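Local coordinates for FACT complex subunit SPT16 (Ashbya gossypii, PDB 6A8M), which probably acts, as a subunit of the FACT histone chaperone complex, in reorganizing nucleosomes during transcription, DNA replication and repair, this chain being its N-terminal, peptidase-like domain, at residues K194-N197 / L198-D201; E372-S376 / Q377-N381. All coordinates share one frame; numbering follows the deposited sequence.

In the fold
Both contacts are local and lie in the part of the chain related to M24 metallopeptidases, whose members share the pita-bread fold. Contact 1 is two turns of helix 179-208, which lies over strands 285-295 and 298-308. Contact 2 is the turn that leads from strand 364-368 into 379-381, an outermost strand of the antiparallel five-stranded sheet, and it touches helix 167-174, which follows the last strand of the N-terminal lobe. The centres of contact 1 and contact 2 are about 26 Å apart and their nearest atoms about 11 Å, so they do not touch. The centre of contact 2 lies about 8 Å from the centre of the chain, that of contact 1 about 21 Å.

Contact 1: residues K194-N197 / L198-D201; sequences KFMN and LLSD
Leu198 and Phe195, one turn apart on helix 179-208, lie side by side and point the same way. Leu198 CD1 approaches the ring obliquely, 3.9 Å from Phe195 CD1 and 4.1 Å from Phe195 CE1. The branch gets there because CG stands anti to the carbonyl carbon (chi1 -78°), so the chain leans back along the helix, with Leu198 CG 3.7 Å from Lys194 O. A leucine suits this partly exposed place: its branched end lies against the ring without needing a polar partner.

Asn197 makes the polar counterpart. Its CG is anti to the backbone N (chi1 178°), and the amide is turned toward Asp201, one turn on, with the two flat groups 74° apart. Asn197 ND2 and Asp201 OD2 are 3.9 Å from each other, too far for a direct bond, and a water spans them. It donates to Asp201 OD2 at 2.6 Å and accepts a weak bond from Asn197 ND2 at 3.3 Å. Short polar side chains fit this outer side of the helix, where Asp201 is exposed.

Beneath both pairs runs the regular i to i+4 ladder of an alpha helix. Leu198 N, Leu199 N, Ser200 N and Asp201 N donate to the carbonyls of Lys194, Phe195, Met196 and Asn197, the bond from Leu199 N to Phe195 O measuring 2.8 Å. Met196 SD meets Leu199 CD2 more loosely, at 4.4 Å, on the buried side.

That buried side faces the sheet: Met196 and Leu199 touch Ala289 of strand 285-295, and Met196 and Ser200 reach Phe306 of strand 298-308. Leu198 instead packs on Phe231 of helix 229-233, while Phe195 touches Leu232 of that helix and meets Trp256 of strand 254-256 edge-to-face.

Contact 2: residues E372-S376 / Q377-N381; sequences EFRDS and QFVLN
Arg374's guanidinium and Val379 cross at a slant: Val379 CG1 comes to Arg374 NH2 at 3.5 Å from an oblique direction, while Val379 CG2 lies 4.0 Å from NE of Arg374. The same NH2 donates to Asn364 OD1, just at the start of strand 364-368, and this bond holds the end of the extended arginine chain, where the methyls of the branched, apolar valine lie against it. The second flat group, the carboxylate of Asp375, uses both oxygens. Asp375 OD1 takes the N-H of Gln377 N at 2.9 Å, met on its anti side and 29° out of the carboxylate plane, whereas OD2 is bonded to Ser171 OG of helix 167-174. Gln377 CB also rests 3.2 Å from Asp375 OD1.

The bond to Gln377 N makes an Asx turn, and it sits within a type I beta turn from Asp375 to Phe378, in which Phe378 N donates to Asp375 O at 2.9 Å from above the carbonyl plane, 51° out of it. Asp375 holds its CG anti to the backbone N (chi1 -173°), which brings OD1 round to the amide. Aspartate fits because it has just the reach to bind a backbone N-H two residues on. Losing the carboxylate to an alanine here is likely to leave Gln377 N and Ser171 OG without these partners and the turn less firmly held to helix 167-174.

A water links the turn to the residue after it: it donates to Ser376 O at 3.0 Å and accepts from Val379 N at 2.9 Å. Phe378 turns its buried ring to Phe395 of strand 394-405, edge-to-face, and packs on Pro339 of helix 339-353.

Contact 1: residues K194-N197 / L198-D201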
loop_
_atom_site.group_PDB
_atom_site.type_symbol
_atom_site.label_atom_id
_atom_site.label_comp_id
_atom_site.label_asym_id
_atom_site.label_seq_id
_atom_site.Cartn_x
_atom_site.Cartn_y
_atom_site.Cartn_z
ATOM N N LYS A 194 4.386 5.088 16.448
ATOM C CA LYS A 194 4.495 6.356 17.168
ATOM C C LYS A 194 3.187 7.126 17.128
ATOM O O LYS A 194 2.796 7.749 18.119
ATOM C CB LYS A 194 5.594 7.228 16.573
ATOM C CG LYS A 194 6.981 6.674 16.741
ATOM C CD LYS A 194 7.296 6.507 18.201
ATOM C CE LYS A 194 8.770 6.534 18.411
ATOM N NZ LYS A 194 9.061 6.548 19.871
ATOM N N PHE A 195 2.537 7.140 15.971
ATOM C CA PHE A 195 1.276 7.858 15.836
ATOM C C PHE A 195 0.131 7.138 16.537
ATOM O O PHE A 195 -0.765 7.802 17.076
ATOM C CB PHE A 195 0.993 8.119 14.354
ATOM C CG PHE A 195 1.838 9.233 13.811
ATOM C CD1 PHE A 195 1.498 10.548 14.087
ATOM C CD2 PHE A 195 3.005 8.974 13.123
ATOM C CE1 PHE A 195 2.303 11.602 13.655
ATOM C CE2 PHE A 195 3.808 10.015 12.687
ATOM C CZ PHE A 195 3.457 11.326 12.949
ATOM N N MET A 196 0.135 5.798 16.569
ATOM C CA MET A 196 -0.867 5.119 17.393
ATOM C C MET A 196 -0.687 5.475 18.869
ATOM O O MET A 196 -1.675 5.679 19.595
ATOM C CB MET A 196 -0.810 3.597 17.180
ATOM C CG MET A 196 -1.915 2.826 17.929
ATOM S SD MET A 196 -3.603 3.379 17.552
ATOM C CE MET A 196 -3.826 2.683 15.922
ATOM N N ASN A 197 0.567 5.575 19.329
ATOM C CA ASN A 197 0.811 6.018 20.699
ATOM C C ASN A 197 0.232 7.408 20.942
ATOM O O ASN A 197 -0.397 7.653 21.979
ATOM C CB ASN A 197 2.300 6.024 21.024
ATOM C CG ASN A 197 2.559 6.542 22.435
ATOM O OD1 ASN A 197 2.172 5.898 23.405
ATOM N ND2 ASN A 197 3.151 7.734 22.552
ATOM N N LEU A 198 0.475 8.341 20.012
ATOM C CA LEU A 198 -0.055 9.696 20.154
ATOM C C LEU A 198 -1.566 9.669 20.164
ATOM O O LEU A 198 -2.206 10.403 20.925
ATOM C CB LEU A 198 0.405 10.583 19.003
ATOM C CG LEU A 198 1.804 11.157 18.973
ATOM C CD1 LEU A 198 1.936 11.942 17.686
ATOM C CD2 LEU A 198 2.057 12.051 20.190
ATOM N N LEU A 199 -2.141 8.828 19.307
ATOM C CA LEU A 199 -3.584 8.702 19.234
ATOM C C LEU A 199 -4.146 8.221 20.559
ATOM O O LEU A 199 -5.140 8.757 21.054
ATOM C CB LEU A 199 -3.960 7.739 18.116
ATOM C CG LEU A 199 -5.432 7.711 17.744
ATOM C CD1 LEU A 199 -5.530 7.289 16.282
ATOM C CD2 LEU A 199 -6.213 6.742 18.632
ATOM N N SER A 200 -3.550 7.176 21.126
ATOM C CA SER A 200 -4.062 6.669 22.395
ATOM C C SER A 200 -4.034 7.759 23.466
ATOM O O SER A 200 -5.011 7.945 24.194
ATOM C CB SER A 200 -3.262 5.450 22.846
ATOM O OG SER A 200 -3.685 5.041 24.146
ATOM N N ASP A 201 -2.918 8.491 23.578
ATOM C CA ASP A 201 -2.808 9.527 24.605
ATOM C C ASP A 201 -3.883 10.591 24.443
ATOM O O ASP A 201 -4.462 11.052 25.436
ATOM C CB ASP A 201 -1.426 10.181 24.566
ATOM C CG ASP A 201 -0.353 9.296 25.136
ATOM O OD1 ASP A 201 -0.698 8.216 25.668
ATOM O OD2 ASP A 201 0.836 9.674 25.046
HETATM O O HOH W 1 3.120 8.573 25.765
#

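Contact 2: residues E372-S376 / Q377-N381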
loop_
_atom_site.group_PDB
_atom_site.type_symbol
_atom_site.label_atom_id
_atom_site.label_comp_id
_atom_site.label_asym_id
_atom_site.label_seq_id
_atom_site.Cartn_x
_atom_site.Cartn_y
_atom_site.Cartn_z
ATOM N N GLU A 372 1.703 -0.061 -2.717
ATOM C CA GLU A 372 0.249 0.055 -2.718
ATOM C C GLU A 372 -0.249 -0.276 -1.319
ATOM O O GLU A 372 0.137 -1.306 -0.752
ATOM C CB GLU A 372 -0.361 -0.902 -3.742
ATOM C CG GLU A 372 -1.829 -0.698 -4.047
ATOM C CD GLU A 372 -2.248 -1.476 -5.289
ATOM O OE1 GLU A 372 -3.281 -1.143 -5.883
ATOM O OE2 GLU A 372 -1.531 -2.419 -5.669
ATOM N N PHE A 373 -1.089 0.595 -0.756
ATOM C CA PHE A 373 -1.571 0.354 0.603
ATOM C C PHE A 373 -2.374 -0.936 0.691
ATOM O O PHE A 373 -2.179 -1.744 1.618
ATOM C CB PHE A 373 -2.425 1.515 1.120
ATOM C CG PHE A 373 -2.908 1.276 2.498
ATOM C CD1 PHE A 373 -2.018 1.356 3.558
ATOM C CD2 PHE A 373 -4.228 0.892 2.751
ATOM C CE1 PHE A 373 -2.425 1.092 4.849
ATOM C CE2 PHE A 373 -4.630 0.623 4.048
ATOM C CZ PHE A 373 -3.725 0.723 5.093
ATOM N N ARG A 374 -3.262 -1.165 -0.273
ATOM C CA ARG A 374 -4.071 -2.380 -0.331
ATOM C C ARG A 374 -4.002 -2.952 -1.739
ATOM O O ARG A 374 -4.494 -2.342 -2.697
ATOM C CB ARG A 374 -5.522 -2.105 0.074
ATOM C CG ARG A 374 -6.387 -3.387 0.117
ATOM C CD ARG A 374 -7.830 -3.049 0.412
ATOM N NE ARG A 374 -8.636 -4.256 0.646
ATOM C CZ ARG A 374 -8.692 -4.901 1.815
ATOM N NH1 ARG A 374 -7.986 -4.478 2.856
ATOM N NH2 ARG A 374 -9.459 -5.993 1.932
ATOM N N ASP A 375 -3.356 -4.107 -1.866
ATOM C CA ASP A 375 -3.284 -4.812 -3.143
ATOM C C ASP A 375 -4.539 -5.657 -3.286
ATOM O O ASP A 375 -4.651 -6.747 -2.709
ATOM C CB ASP A 375 -2.020 -5.652 -3.201
ATOM C CG ASP A 375 -1.794 -6.279 -4.566
ATOM O OD1 ASP A 375 -2.751 -6.398 -5.371
ATOM O OD2 ASP A 375 -0.646 -6.696 -4.808
ATOM N N SER A 376 -5.488 -5.165 -4.094
ATOM C CA SER A 376 -6.760 -5.844 -4.289
ATOM C C SER A 376 -6.626 -7.164 -5.017
ATOM O O SER A 376 -7.585 -7.938 -5.032
ATOM C CB SER A 376 -7.706 -4.936 -5.060
ATOM O OG SER A 376 -7.931 -3.763 -4.297
ATOM N N GLN A 377 -5.478 -7.417 -5.642
ATOM C CA GLN A 377 -5.170 -8.696 -6.256
ATOM C C GLN A 377 -4.710 -9.733 -5.247
ATOM O O GLN A 377 -4.487 -10.880 -5.629
ATOM C CB GLN A 377 -4.064 -8.523 -7.302
ATOM C CG GLN A 377 -4.336 -7.468 -8.352
ATOM C CD GLN A 377 -5.505 -7.841 -9.221
ATOM O OE1 GLN A 377 -5.635 -8.995 -9.642
ATOM N NE2 GLN A 377 -6.375 -6.875 -9.492
ATOM N N PHE A 378 -4.515 -9.351 -3.992
ATOM C CA PHE A 378 -4.003 -10.279 -2.979
ATOM C C PHE A 378 -4.667 -9.916 -1.654
ATOM O O PHE A 378 -4.020 -9.575 -0.675
ATOM C CB PHE A 378 -2.476 -10.212 -2.928
ATOM C CG PHE A 378 -1.800 -11.440 -2.354
ATOM C CD1 PHE A 378 -2.310 -12.101 -1.240
ATOM C CD2 PHE A 378 -0.620 -11.907 -2.912
ATOM C CE1 PHE A 378 -1.664 -13.230 -0.699
ATOM C CE2 PHE A 378 0.028 -13.033 -2.400
ATOM C CZ PHE A 378 -0.489 -13.705 -1.300
ATOM N N VAL A 379 -6.015 -9.952 -1.639
ATOM C CA VAL A 379 -6.801 -9.784 -0.423
ATOM C C VAL A 379 -6.940 -11.138 0.253
ATOM O O VAL A 379 -7.136 -12.165 -0.416
ATOM C CB VAL A 379 -8.177 -9.166 -0.738
ATOM C CG1 VAL A 379 -9.041 -9.131 0.486
ATOM C CG2 VAL A 379 -8.008 -7.717 -1.262
ATOM N N LEU A 380 -6.850 -11.151 1.590
ATOM C CA LEU A 380 -6.895 -12.405 2.335
ATOM C C LEU A 380 -8.352 -12.752 2.615
ATOM O O LEU A 380 -8.874 -12.550 3.712
ATOM C CB LEU A 380 -6.069 -12.293 3.611
ATOM C CG LEU A 380 -4.599 -11.924 3.381
ATOM C CD1 LEU A 380 -3.849 -11.773 4.719
ATOM C CD2 LEU A 380 -3.919 -12.975 2.509
ATOM N N ASN A 381 -9.026 -13.272 1.581
ATOM C CA ASN A 381 -10.430 -13.645 1.671
ATOM C C ASN A 381 -10.619 -15.049 1.108
ATOM O O ASN A 381 -9.674 -15.674 0.601
ATOM C CB ASN A 381 -11.301 -12.620 0.937
ATOM C CG ASN A 381 -10.969 -12.513 -0.543
ATOM O OD1 ASN A 381 -10.470 -13.451 -1.163
ATOM N ND2 ASN A 381 -11.279 -11.361 -1.129
HETATM O O HOH W 2 -7.647 -10.738 -3.901
#